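Side-chain contacts in alkylhalidase CmlS (PDB 3I3L), which is a flavin-dependent halogenase of chloramphenicol biosynthesis that holds its FAD through a covalent bond and probably acts as an oxidoreductase: residues G63-P68 and G224-I229; Q86-K91 and E128-L133; D233-M238 and T320-S325. One frame throughout, in Å; residues are numbered along the deposited sequence.

Contact 1 (G63-P68 and G224-I229); sequences GESLLP and GTTYSI. With FAD (flavin-adenine dinucleotide), chain B.
Beside the hydroxyl pair of Ser65 and Thr226 lies the flavin ring of FAD: Gly63 of the loop 63-68 lies over one face, and the backbone of Ser65 meets the pyrimidine end. Gly63 CA rests 3.3 Å from FAD C4X, while the CB of Pro322 lies on the opposite face, 3.7 Å from FAD C5X. At the pyrimidine end the backbone of Ser65 makes two hydrogen bonds of unlike quality. FAD N3 donates to Ser65 O over 2.6 Å at 165°, short and nearly straight. Ser65 N donates to FAD O4 over 3.2 Å, a longer bond that is bent at 148°. This nitrogen reaches O4 from above the flavin plane, on the side of Gly63.

With its backbone committed to the cofactor, Ser65 turns its hydroxyl to Thr226. OG extends opposite the backbone N (chi1 178°) and ends 2.9 Å from Thr226 OG1 at the start of strand 226-231. The two hydroxyls share a hydrogen bond whose direction is open. Ser65 OG also bonds Lys91 NZ and Gln124 NE2, so three polar partners hold it from the sheet side.

The main chain of Ser65 thus binds the flavin and its hydroxyl binds the sheet. This buried network ties the pyrimidine end of FAD to strand 226-231, and the lysine would probably polarise the serine hydroxyl.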
loop_
_atom_site.group_PDB
_atom_site.type_symbol
_atom_site.label_atom_id
_atom_site.label_comp_id
_atom_site.label_asym_id
_atom_site.label_seq_id
_atom_site.Cartn_x
_atom_site.Cartn_y
_atom_site.Cartn_z
ATOM N N GLY A 63 5.032 10.768 8.306
ATOM C CA GLY A 63 4.587 9.475 7.700
ATOM C C GLY A 63 4.640 8.406 8.757
ATOM O O GLY A 63 5.480 7.542 8.692
ATOM N N GLU A 64 3.746 8.492 9.724
ATOM C CA GLU A 64 3.948 7.872 11.015
ATOM C C GLU A 64 3.122 6.619 11.314
ATOM O O GLU A 64 3.379 5.930 12.329
ATOM C CB GLU A 64 3.718 8.926 12.081
ATOM C CG GLU A 64 4.757 10.059 11.942
ATOM C CD GLU A 64 4.270 11.375 12.501
ATOM O OE1 GLU A 64 3.125 11.795 12.179
ATOM O OE2 GLU A 64 5.062 12.000 13.249
ATOM N N SER A 65 2.140 6.320 10.464
ATOM C CA SER A 65 1.195 5.249 10.807
ATOM C C SER A 65 1.456 4.064 9.899
ATOM O O SER A 65 1.360 4.165 8.639
ATOM C CB SER A 65 -0.260 5.742 10.692
ATOM O OG SER A 65 -1.204 4.738 10.978
ATOM N N LEU A 66 1.808 2.940 10.536
ATOM C CA LEU A 66 2.247 1.741 9.817
ATOM C C LEU A 66 1.202 0.644 9.672
ATOM O O LEU A 66 0.074 0.750 10.217
ATOM C CB LEU A 66 3.501 1.212 10.489
ATOM C CG LEU A 66 4.628 2.260 10.698
ATOM C CD1 LEU A 66 5.908 1.591 11.182
ATOM C CD2 LEU A 66 4.865 3.003 9.362
ATOM N N LEU A 67 1.562 -0.430 8.960
ATOM C CA LEU A 67 0.573 -1.489 8.647
ATOM C C LEU A 67 1.109 -2.868 9.047
ATOM O O LEU A 67 2.341 -3.083 9.154
ATOM C CB LEU A 67 0.193 -1.447 7.149
ATOM C CG LEU A 67 -0.626 -0.222 6.662
ATOM C CD1 LEU A 67 -0.794 -0.251 5.072
ATOM C CD2 LEU A 67 -2.037 -0.123 7.355
ATOM N N PRO A 68 0.208 -3.796 9.295
ATOM C CA PRO A 68 0.583 -5.176 9.684
ATOM C C PRO A 68 1.546 -5.820 8.713
ATOM O O PRO A 68 2.438 -6.577 9.139
ATOM C CB PRO A 68 -0.764 -5.933 9.648
ATOM C CG PRO A 68 -1.757 -4.885 10.030
ATOM C CD PRO A 68 -1.240 -3.586 9.367
ATOM N N GLY A 224 -5.725 4.058 20.025
ATOM C CA GLY A 224 -4.675 3.929 19.064
ATOM C C GLY A 224 -5.068 3.965 17.590
ATOM O O GLY A 224 -4.194 3.787 16.711
ATOM N N THR A 225 -6.349 4.187 17.287
ATOM C CA THR A 225 -6.797 4.144 15.896
ATOM C C THR A 225 -6.337 5.393 15.194
ATOM O O THR A 225 -6.258 6.432 15.807
ATOM C CB THR A 225 -8.359 4.020 15.807
ATOM O OG1 THR A 225 -8.746 3.687 14.477
ATOM C CG2 THR A 225 -9.060 5.314 16.221
ATOM N N THR A 226 -6.087 5.291 13.888
ATOM C CA THR A 226 -5.785 6.460 13.031
ATOM C C THR A 226 -7.072 7.115 12.519
ATOM O O THR A 226 -7.859 6.446 11.806
ATOM C CB THR A 226 -4.898 6.077 11.800
ATOM O OG1 THR A 226 -3.596 5.658 12.245
ATOM C CG2 THR A 226 -4.721 7.288 10.750
ATOM N N TYR A 227 -7.274 8.419 12.817
ATOM C CA TYR A 227 -8.504 9.125 12.394
ATOM C C TYR A 227 -8.281 9.904 11.112
ATOM O O TYR A 227 -7.290 10.641 10.988
ATOM C CB TYR A 227 -8.967 10.092 13.450
ATOM C CG TYR A 227 -9.484 9.437 14.688
ATOM C CD1 TYR A 227 -10.767 8.903 14.706
ATOM C CD2 TYR A 227 -8.688 9.353 15.854
ATOM C CE1 TYR A 227 -11.259 8.300 15.833
ATOM C CE2 TYR A 227 -9.180 8.792 17.000
ATOM C CZ TYR A 227 -10.474 8.257 16.981
ATOM O OH TYR A 227 -10.992 7.645 18.088
ATOM N N SER A 228 -9.173 9.698 10.130
ATOM C CA SER A 228 -9.186 10.525 8.905
ATOM C C SER A 228 -10.564 11.163 8.812
ATOM O O SER A 228 -11.574 10.482 8.910
ATOM C CB SER A 228 -8.913 9.726 7.635
ATOM O OG SER A 228 -7.728 8.945 7.722
ATOM N N ILE A 229 -10.594 12.478 8.635
ATOM C CA ILE A 229 -11.818 13.256 8.872
ATOM C C ILE A 229 -11.977 14.305 7.806
ATOM O O ILE A 229 -11.101 15.135 7.593
ATOM C CB ILE A 229 -11.767 13.950 10.234
ATOM C CG1 ILE A 229 -11.461 12.918 11.327
ATOM C CG2 ILE A 229 -13.054 14.787 10.500
ATOM C CD1 ILE A 229 -11.467 13.474 12.778
HETATM P PA FAD B . 11.979 8.381 2.611
HETATM O O1A FAD B . 11.806 9.788 2.087
HETATM O O2A FAD B . 11.309 8.065 3.902
HETATM O O5B FAD B . 13.581 8.091 2.743
HETATM C C5B FAD B . 14.464 8.468 1.707
HETATM C C4B FAD B . 15.859 8.849 2.254
HETATM O O4B FAD B . 16.713 9.116 1.116
HETATM C C3B FAD B . 15.843 10.107 3.088
HETATM O O3B FAD B . 16.308 9.826 4.373
HETATM C C2B FAD B . 16.800 11.070 2.369
HETATM O O2B FAD B . 17.647 11.709 3.272
HETATM C C1B FAD B . 17.595 10.164 1.441
HETATM N N9A FAD B . 18.085 10.726 0.197
HETATM C C8A FAD B . 17.398 11.493 -0.697
HETATM N N7A FAD B . 18.210 11.776 -1.738
HETATM C C5A FAD B . 19.440 11.271 -1.487
HETATM C C6A FAD B . 20.620 11.294 -2.208
HETATM N N6A FAD B . 20.690 11.892 -3.384
HETATM N N1A FAD B . 21.699 10.627 -1.692
HETATM C C2A FAD B . 21.644 9.986 -0.480
HETATM N N3A FAD B . 20.471 9.964 0.210
HETATM C C4A FAD B . 19.381 10.593 -0.282
HETATM N N1 FAD B . 3.293 6.643 5.039
HETATM C C2 FAD B . 2.779 5.713 5.927
HETATM O O2 FAD B . 3.133 4.549 5.795
HETATM N N3 FAD B . 1.888 6.072 6.903
HETATM C C4 FAD B . 1.481 7.374 7.032
HETATM O O4 FAD B . 0.669 7.683 7.963
HETATM C C4X FAD B . 1.966 8.316 6.123
HETATM N N5 FAD B . 1.594 9.627 6.234
HETATM C C5X FAD B . 2.160 10.564 5.400
HETATM C C6 FAD B . 1.775 11.909 5.498
HETATM C C7 FAD B . 2.284 12.827 4.611
HETATM C C7M FAD B . 1.906 14.286 4.702
HETATM C C8 FAD B . 3.216 12.399 3.671
HETATM C C8M FAD B . 3.866 13.366 2.764
HETATM C C9 FAD B . 3.578 11.055 3.531
HETATM C C9A FAD B . 3.029 10.151 4.428
HETATM N N10 FAD B . 3.439 8.853 4.321
HETATM C C10 FAD B . 2.883 7.928 5.121
HETATM C "C1'" FAD B . 4.287 8.524 3.140
HETATM C "C2'" FAD B . 5.582 7.892 3.593
HETATM O "O2'" FAD B . 6.132 8.701 4.553
HETATM C "C3'" FAD B . 6.574 7.594 2.500
HETATM O "O3'" FAD B . 5.990 6.707 1.571
HETATM C "C4'" FAD B . 7.849 6.899 3.084
HETATM O "O4'" FAD B . 8.596 7.773 3.885
HETATM C "C5'" FAD B . 8.759 6.464 1.943
HETATM O "O5'" FAD B . 9.869 5.775 2.440
HETATM P P FAD B . 11.165 5.836 1.540
HETATM O O1P FAD B . 10.792 5.558 0.101
HETATM O O2P FAD B . 12.269 5.002 2.182
HETATM O O3P FAD B . 11.566 7.401 1.453
#

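Contact 2 (Q86-K91 and E128-L133); sequences QNYVKK and EEFDKL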
loop_
_atom_site.group_PDB
_atom_site.type_symbol
_atom_site.label_atom_id
_atom_site.label_comp_id
_atom_site.label_asym_id
_atom_site.label_seq_id
_atom_site.Cartn_x
_atom_site.Cartn_y
_atom_site.Cartn_z
ATOM N N GLN A 86 10.900 -1.174 21.677
ATOM C CA GLN A 86 10.645 0.260 21.478
ATOM C C GLN A 86 9.340 0.740 22.124
ATOM O O GLN A 86 9.168 1.927 22.337
ATOM C CB GLN A 86 10.663 0.644 19.989
ATOM C CG GLN A 86 11.900 0.204 19.191
ATOM C CD GLN A 86 13.233 0.540 19.893
ATOM O OE1 GLN A 86 13.988 -0.360 20.310
ATOM N NE2 GLN A 86 13.512 1.822 20.036
ATOM N N ASN A 87 8.438 -0.183 22.434
ATOM C CA ASN A 87 7.122 0.169 22.976
ATOM C C ASN A 87 6.323 1.170 22.137
ATOM O O ASN A 87 5.830 2.171 22.661
ATOM C CB ASN A 87 7.284 0.689 24.417
ATOM C CG ASN A 87 7.582 -0.437 25.394
ATOM O OD1 ASN A 87 8.620 -0.423 26.050
ATOM N ND2 ASN A 87 6.696 -1.457 25.442
ATOM N N TYR A 88 6.208 0.903 20.829
ATOM C CA TYR A 88 5.541 1.820 19.914
ATOM C C TYR A 88 4.080 1.801 20.284
ATOM O O TYR A 88 3.578 0.753 20.674
ATOM C CB TYR A 88 5.720 1.335 18.476
ATOM C CG TYR A 88 7.126 1.515 17.912
ATOM C CD1 TYR A 88 7.781 2.715 17.984
ATOM C CD2 TYR A 88 7.756 0.476 17.289
ATOM C CE1 TYR A 88 8.997 2.879 17.484
ATOM C CE2 TYR A 88 9.011 0.627 16.749
ATOM C CZ TYR A 88 9.628 1.822 16.854
ATOM O OH TYR A 88 10.883 1.985 16.341
ATOM N N VAL A 89 3.382 2.929 20.157
ATOM C CA VAL A 89 1.931 2.901 20.367
ATOM C C VAL A 89 1.302 1.859 19.416
ATOM O O VAL A 89 1.633 1.853 18.211
ATOM C CB VAL A 89 1.310 4.294 20.113
ATOM C CG1 VAL A 89 -0.268 4.257 20.189
ATOM C CG2 VAL A 89 1.854 5.293 21.106
ATOM N N LYS A 90 0.425 0.987 19.933
ATOM C CA LYS A 90 -0.214 -0.042 19.092
ATOM C C LYS A 90 -1.446 0.476 18.347
ATOM O O LYS A 90 -2.289 1.179 18.916
ATOM C CB LYS A 90 -0.540 -1.336 19.848
ATOM C CG LYS A 90 0.748 -2.048 20.316
ATOM C CD LYS A 90 0.803 -3.547 19.972
ATOM C CE LYS A 90 2.206 -3.966 19.324
ATOM N NZ LYS A 90 3.405 -3.468 20.095
ATOM N N LYS A 91 -1.538 0.115 17.071
ATOM C CA LYS A 91 -2.667 0.574 16.238
ATOM C C LYS A 91 -3.548 -0.590 15.860
ATOM O O LYS A 91 -3.092 -1.471 15.160
ATOM C CB LYS A 91 -2.158 1.285 14.949
ATOM C CG LYS A 91 -3.215 1.309 13.839
ATOM C CD LYS A 91 -2.957 2.368 12.866
ATOM C CE LYS A 91 -2.224 1.880 11.727
ATOM N NZ LYS A 91 -2.791 2.508 10.398
ATOM N N GLU A 128 11.872 9.579 12.867
ATOM C CA GLU A 128 13.289 9.814 13.143
ATOM C C GLU A 128 13.874 8.648 13.972
ATOM O O GLU A 128 15.025 8.269 13.792
ATOM C CB GLU A 128 13.489 11.166 13.840
ATOM C CG GLU A 128 12.824 11.272 15.196
ATOM C CD GLU A 128 12.496 12.730 15.578
ATOM O OE1 GLU A 128 13.304 13.355 16.302
ATOM O OE2 GLU A 128 11.436 13.261 15.183
ATOM N N GLU A 129 13.047 8.043 14.826
ATOM C CA GLU A 129 13.522 6.964 15.692
ATOM C C GLU A 129 13.416 5.622 15.020
ATOM O O GLU A 129 14.362 4.849 15.009
ATOM C CB GLU A 129 12.779 6.975 17.050
ATOM C CG GLU A 129 13.100 8.201 17.892
ATOM C CD GLU A 129 12.252 8.301 19.185
ATOM O OE1 GLU A 129 11.256 7.550 19.395
ATOM O OE2 GLU A 129 12.575 9.185 19.992
ATOM N N PHE A 130 12.278 5.372 14.391
ATOM C CA PHE A 130 12.061 4.157 13.633
ATOM C C PHE A 130 13.052 3.994 12.473
ATOM O O PHE A 130 13.629 2.940 12.271
ATOM C CB PHE A 130 10.622 4.150 13.094
ATOM C CG PHE A 130 10.301 2.962 12.235
ATOM C CD1 PHE A 130 10.098 1.735 12.801
ATOM C CD2 PHE A 130 10.203 3.098 10.855
ATOM C CE1 PHE A 130 9.788 0.591 11.997
ATOM C CE2 PHE A 130 9.872 2.027 10.030
ATOM C CZ PHE A 130 9.657 0.733 10.594
ATOM N N ASP A 131 13.224 5.027 11.681
ATOM C CA ASP A 131 14.164 4.940 10.545
ATOM C C ASP A 131 15.617 4.667 11.050
ATOM O O ASP A 131 16.365 3.927 10.428
ATOM C CB ASP A 131 14.139 6.219 9.725
ATOM C CG ASP A 131 12.826 6.394 8.919
ATOM O OD1 ASP A 131 11.875 5.619 9.093
ATOM O OD2 ASP A 131 12.761 7.311 8.078
ATOM N N LYS A 132 15.985 5.257 12.182
ATOM C CA LYS A 132 17.327 5.085 12.708
ATOM C C LYS A 132 17.549 3.688 13.281
ATOM O O LYS A 132 18.655 3.179 13.271
ATOM C CB LYS A 132 17.648 6.149 13.755
ATOM C CG LYS A 132 18.978 5.913 14.461
ATOM C CD LYS A 132 19.386 7.120 15.323
ATOM C CE LYS A 132 20.414 6.691 16.397
ATOM N NZ LYS A 132 21.745 6.486 15.795
ATOM N N LEU A 133 16.486 3.074 13.765
ATOM C CA LEU A 133 16.535 1.727 14.313
ATOM C C LEU A 133 16.832 0.693 13.197
ATOM O O LEU A 133 17.663 -0.167 13.363
ATOM C CB LEU A 133 15.207 1.422 15.026
ATOM C CG LEU A 133 14.815 0.149 15.794
ATOM C CD1 LEU A 133 14.573 -1.021 14.899
ATOM C CD2 LEU A 133 15.838 -0.211 16.862
#
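Helix 127-140 of the FAD-binding domain, which begins at the FAD-binding residue Arg127, meets the turn between helix 80-86 and strand 89-97 through Tyr88, Phe130, Leu133 and Gln86. The closest approach is made by the phenol oxygen: Tyr88 OH reaches the rim of the Phe130 ring, in its plane, 3.6 Å from Phe130 CD1. The same oxygen lies 3.7 Å from Phe130 CA, so it fits into the angle between the helix backbone and the ring. Behind it, Tyr88 CZ is 4.1 Å from Phe130 CD1, an apolar contact. The two side chains cross at about a right angle, and no hydrogen bond spans the segments.

After helix 80-86, Asn87 is the first residue to leave helical angles, with a positive phi of 54°; the chain then runs into strand 89-97, which pairs with strand 122-124. Tyr88 lies between the end of the helix and the strand. Gln86 CB lies 3.5 Å above one face of the Tyr88 ring, toward the rim, while Val123 and Val125 also touch it.

One turn along the helix from Phe130, Leu133 supplies the other half of the contact. Its CD2 lies 4.1 Å from Gln86 CD, and Leu133 CG is 4.4 Å from Tyr88 OH. Leu133 N bonds Glu129 O over 3.0 Å, as expected inside a regular helix. Phe130 CG stands anti to its backbone N (chi1 177°), which carries the ring inward to the side chains of Arg127 and Val328, two residues of the FAD site; the Phe130 side chain is about 8 Å from FAD. Next to it, Asp131 forms salt bridges with the FAD-binding residues Arg127 and Arg59.

Contact 3 (D233-M238 and T320-S325); sequences DGWVWM and TDPLFS. With FAD (flavin-adenine dinucleotide), chain B.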
loop_
_atom_site.group_PDB
_atom_site.type_symbol
_atom_site.label_atom_id
_atom_site.label_comp_id
_atom_site.label_asym_id
_atom_site.label_seq_id
_atom_site.Cartn_x
_atom_site.Cartn_y
_atom_site.Cartn_z
ATOM N N ASP A 233 -12.420 21.568 2.605
ATOM C CA ASP A 233 -11.267 21.739 1.740
ATOM C C ASP A 233 -10.346 20.499 1.742
ATOM O O ASP A 233 -9.167 20.587 1.312
ATOM C CB ASP A 233 -10.405 22.974 2.158
ATOM C CG ASP A 233 -11.133 24.295 2.011
ATOM O OD1 ASP A 233 -11.770 24.523 0.959
ATOM O OD2 ASP A 233 -11.018 25.105 2.958
ATOM N N GLY A 234 -10.846 19.369 2.210
ATOM C CA GLY A 234 -10.012 18.123 2.243
ATOM C C GLY A 234 -10.217 17.251 3.502
ATOM O O GLY A 234 -11.359 17.037 3.896
ATOM N N TRP A 235 -9.136 16.684 4.065
ATOM C CA TRP A 235 -9.292 15.837 5.220
ATOM C C TRP A 235 -8.232 16.081 6.254
ATOM O O TRP A 235 -7.159 16.611 5.912
ATOM C CB TRP A 235 -9.460 14.323 4.867
ATOM C CG TRP A 235 -8.390 13.721 3.976
ATOM C CD1 TRP A 235 -8.368 13.716 2.591
ATOM C CD2 TRP A 235 -7.195 13.032 4.404
ATOM N NE1 TRP A 235 -7.221 13.108 2.162
ATOM C CE2 TRP A 235 -6.505 12.643 3.240
ATOM C CE3 TRP A 235 -6.691 12.652 5.651
ATOM C CZ2 TRP A 235 -5.279 11.929 3.282
ATOM C CZ3 TRP A 235 -5.461 11.940 5.704
ATOM C CH2 TRP A 235 -4.777 11.592 4.532
ATOM N N VAL A 236 -8.534 15.707 7.509
ATOM C CA VAL A 236 -7.608 15.852 8.635
ATOM C C VAL A 236 -7.164 14.486 9.165
ATOM O O VAL A 236 -8.028 13.614 9.364
ATOM C CB VAL A 236 -8.323 16.580 9.817
ATOM C CG1 VAL A 236 -7.455 16.624 11.084
ATOM C CG2 VAL A 236 -8.766 17.983 9.392
ATOM N N TRP A 237 -5.845 14.289 9.391
ATOM C CA TRP A 237 -5.370 13.085 10.144
ATOM C C TRP A 237 -5.067 13.333 11.605
ATOM O O TRP A 237 -4.579 14.404 11.973
ATOM C CB TRP A 237 -4.164 12.445 9.508
ATOM C CG TRP A 237 -2.814 13.041 9.821
ATOM C CD1 TRP A 237 -2.088 12.864 10.981
ATOM C CD2 TRP A 237 -1.965 13.807 8.935
ATOM N NE1 TRP A 237 -0.893 13.507 10.900
ATOM C CE2 TRP A 237 -0.776 14.101 9.660
ATOM C CE3 TRP A 237 -2.107 14.293 7.636
ATOM C CZ2 TRP A 237 0.281 14.836 9.114
ATOM C CZ3 TRP A 237 -1.031 15.030 7.066
ATOM C CH2 TRP A 237 0.164 15.282 7.831
ATOM N N MET A 238 -5.359 12.333 12.432
ATOM C CA MET A 238 -5.007 12.399 13.851
ATOM C C MET A 238 -4.356 11.051 14.177
ATOM O O MET A 238 -5.004 10.049 14.139
ATOM C CB MET A 238 -6.249 12.675 14.747
ATOM C CG MET A 238 -7.066 13.927 14.374
ATOM S SD MET A 238 -8.334 14.500 15.537
ATOM C CE MET A 238 -9.539 13.376 15.202
ATOM N N THR A 320 1.662 7.518 -3.126
ATOM C CA THR A 320 0.250 7.235 -3.031
ATOM C C THR A 320 -0.266 8.191 -1.979
ATOM O O THR A 320 0.395 8.382 -0.958
ATOM C CB THR A 320 -0.000 5.737 -2.541
ATOM O OG1 THR A 320 0.902 5.448 -1.435
ATOM C CG2 THR A 320 0.265 4.732 -3.624
ATOM N N ASP A 321 -1.415 8.820 -2.259
ATOM C CA ASP A 321 -2.190 9.610 -1.288
ATOM C C ASP A 321 -2.278 8.846 0.009
ATOM O O ASP A 321 -2.749 7.703 0.033
ATOM C CB ASP A 321 -3.614 9.766 -1.860
ATOM C CG ASP A 321 -4.513 10.615 -0.976
ATOM O OD1 ASP A 321 -4.495 10.423 0.269
ATOM O OD2 ASP A 321 -5.251 11.479 -1.533
ATOM N N PRO A 322 -1.781 9.446 1.090
ATOM C CA PRO A 322 -1.574 8.772 2.370
ATOM C C PRO A 322 -2.859 8.470 3.181
ATOM O O PRO A 322 -2.769 8.130 4.378
ATOM C CB PRO A 322 -0.705 9.777 3.148
ATOM C CG PRO A 322 -1.148 11.154 2.565
ATOM C CD PRO A 322 -1.231 10.814 1.080
ATOM N N LEU A 323 -4.024 8.613 2.572
ATOM C CA LEU A 323 -5.297 8.347 3.239
ATOM C C LEU A 323 -5.334 6.989 3.937
ATOM O O LEU A 323 -5.799 6.889 5.056
ATOM C CB LEU A 323 -6.429 8.386 2.223
ATOM C CG LEU A 323 -7.849 8.199 2.716
ATOM C CD1 LEU A 323 -8.209 9.225 3.849
ATOM C CD2 LEU A 323 -8.826 8.284 1.547
ATOM N N PHE A 324 -4.851 5.959 3.251
ATOM C CA PHE A 324 -4.763 4.606 3.824
ATOM C C PHE A 324 -3.377 4.226 4.328
ATOM O O PHE A 324 -3.087 3.070 4.524
ATOM C CB PHE A 324 -5.318 3.577 2.842
ATOM C CG PHE A 324 -6.779 3.845 2.480
ATOM C CD1 PHE A 324 -7.800 3.565 3.388
ATOM C CD2 PHE A 324 -7.112 4.429 1.259
ATOM C CE1 PHE A 324 -9.173 3.825 3.081
ATOM C CE2 PHE A 324 -8.452 4.675 0.920
ATOM C CZ PHE A 324 -9.484 4.403 1.844
ATOM N N SER A 325 -2.517 5.202 4.564
ATOM C CA SER A 325 -1.220 4.915 5.220
ATOM C C SER A 325 -0.435 3.772 4.561
ATOM O O SER A 325 0.046 2.890 5.240
ATOM C CB SER A 325 -1.494 4.545 6.709
ATOM O OG SER A 325 -2.003 5.662 7.432
HETATM P PA FAD B . 11.979 8.381 2.611
HETATM O O1A FAD B . 11.806 9.788 2.087
HETATM O O2A FAD B . 11.309 8.065 3.902
HETATM O O5B FAD B . 13.581 8.091 2.743
HETATM C C5B FAD B . 14.464 8.468 1.707
HETATM C C4B FAD B . 15.859 8.849 2.254
HETATM O O4B FAD B . 16.713 9.116 1.116
HETATM C C3B FAD B . 15.843 10.107 3.088
HETATM O O3B FAD B . 16.308 9.826 4.373
HETATM C C2B FAD B . 16.800 11.070 2.369
HETATM O O2B FAD B . 17.647 11.709 3.272
HETATM C C1B FAD B . 17.595 10.164 1.441
HETATM N N9A FAD B . 18.085 10.726 0.197
HETATM C C8A FAD B . 17.398 11.493 -0.697
HETATM N N7A FAD B . 18.210 11.776 -1.738
HETATM C C5A FAD B . 19.440 11.271 -1.487
HETATM C C6A FAD B . 20.620 11.294 -2.208
HETATM N N6A FAD B . 20.690 11.892 -3.384
HETATM N N1A FAD B . 21.699 10.627 -1.692
HETATM C C2A FAD B . 21.644 9.986 -0.480
HETATM N N3A FAD B . 20.471 9.964 0.210
HETATM C C4A FAD B . 19.381 10.593 -0.282
HETATM N N1 FAD B . 3.293 6.643 5.039
HETATM C C2 FAD B . 2.779 5.713 5.927
HETATM O O2 FAD B . 3.133 4.549 5.795
HETATM N N3 FAD B . 1.888 6.072 6.903
HETATM C C4 FAD B . 1.481 7.374 7.032
HETATM O O4 FAD B . 0.669 7.683 7.963
HETATM C C4X FAD B . 1.966 8.316 6.123
HETATM N N5 FAD B . 1.594 9.627 6.234
HETATM C C5X FAD B . 2.160 10.564 5.400
HETATM C C6 FAD B . 1.775 11.909 5.498
HETATM C C7 FAD B . 2.284 12.827 4.611
HETATM C C7M FAD B . 1.906 14.286 4.702
HETATM C C8 FAD B . 3.216 12.399 3.671
HETATM C C8M FAD B . 3.866 13.366 2.764
HETATM C C9 FAD B . 3.578 11.055 3.531
HETATM C C9A FAD B . 3.029 10.151 4.428
HETATM N N10 FAD B . 3.439 8.853 4.321
HETATM C C10 FAD B . 2.883 7.928 5.121
HETATM C "C1'" FAD B . 4.287 8.524 3.140
HETATM C "C2'" FAD B . 5.582 7.892 3.593
HETATM O "O2'" FAD B . 6.132 8.701 4.553
HETATM C "C3'" FAD B . 6.574 7.594 2.500
HETATM O "O3'" FAD B . 5.990 6.707 1.571
HETATM C "C4'" FAD B . 7.849 6.899 3.084
HETATM O "O4'" FAD B . 8.596 7.773 3.885
HETATM C "C5'" FAD B . 8.759 6.464 1.943
HETATM O "O5'" FAD B . 9.869 5.775 2.440
HETATM P P FAD B . 11.165 5.836 1.540
HETATM O O1P FAD B . 10.792 5.558 0.101
HETATM O O2P FAD B . 12.269 5.002 2.182
HETATM O O3P FAD B . 11.566 7.401 1.453
#
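Trp235 of strand 234-240 lays its indole against the loop 320-325. From CB the ring starts in the crowded position between the backbone N and carbonyl carbon (chi1 53°), which swings it off the strand toward Leu323. Over the centre of the six-membered ring stands Leu323 CD1, 3.8 Å from the centroid and only 9° off the ring normal, a clear CH-pi contact. NE1 turns elsewhere and donates to Tyr378 OH. Further out, CZ2 comes 3.5 Å from Asp321 OD1, which approaches the ring at its edge; the carboxylate and indole planes differ by 17°, nearly coplanar. At the tip, CH2 lies 3.5 Å from Leu323 CA and 4.2 Å from Pro322 CG.

Asp321 OD1 also takes the backbone N-H of Leu323 at 3.0 Å on its anti lone pair, closing an Asx turn beside the edge of the indole. OD2 bonds Tyr378 and Asn205, so the tyrosine hydroxyl joins the tryptophan to the aspartate. Two residues along the strand, Trp237 CH2 reaches the FAD methyl C7M at 3.7 Å. In the loop 320-325, Ser325 OG makes a weak hydrogen bond to FAD O4.

The loop follows the FAD-binding Asp315 and leads into helix 327-347. Pro322 meets the indole with CG and the flavin with CB, and the Asx turn and the indole contacts hold this loop facing the cofactor. The buried Asp321 carboxylate accepts from Leu323 N and Asn205 ND2 and bonds Tyr378 OH, which would probably stabilise a negative charge.

Starting from the N terminus, the chain passes the loop 63-68, which opens contact 1, then 86-91, which opens contact 2. Contact 2 closes first, at 128-133, after 36 residues, and is nested in the far longer loop that contact 1 closes at 224-229. Contact 3 comes in series: it opens at 233-238, just past the turn after strand 226-231, and closes at 320-325. One mixed sheet links all three, with strand 226-231 between strand 89-97, parallel to it, and strand 234-240, antiparallel. Contacts 1 and 3 bring loops at the flavin onto this sheet, while contact 2 joins it to helix 127-140.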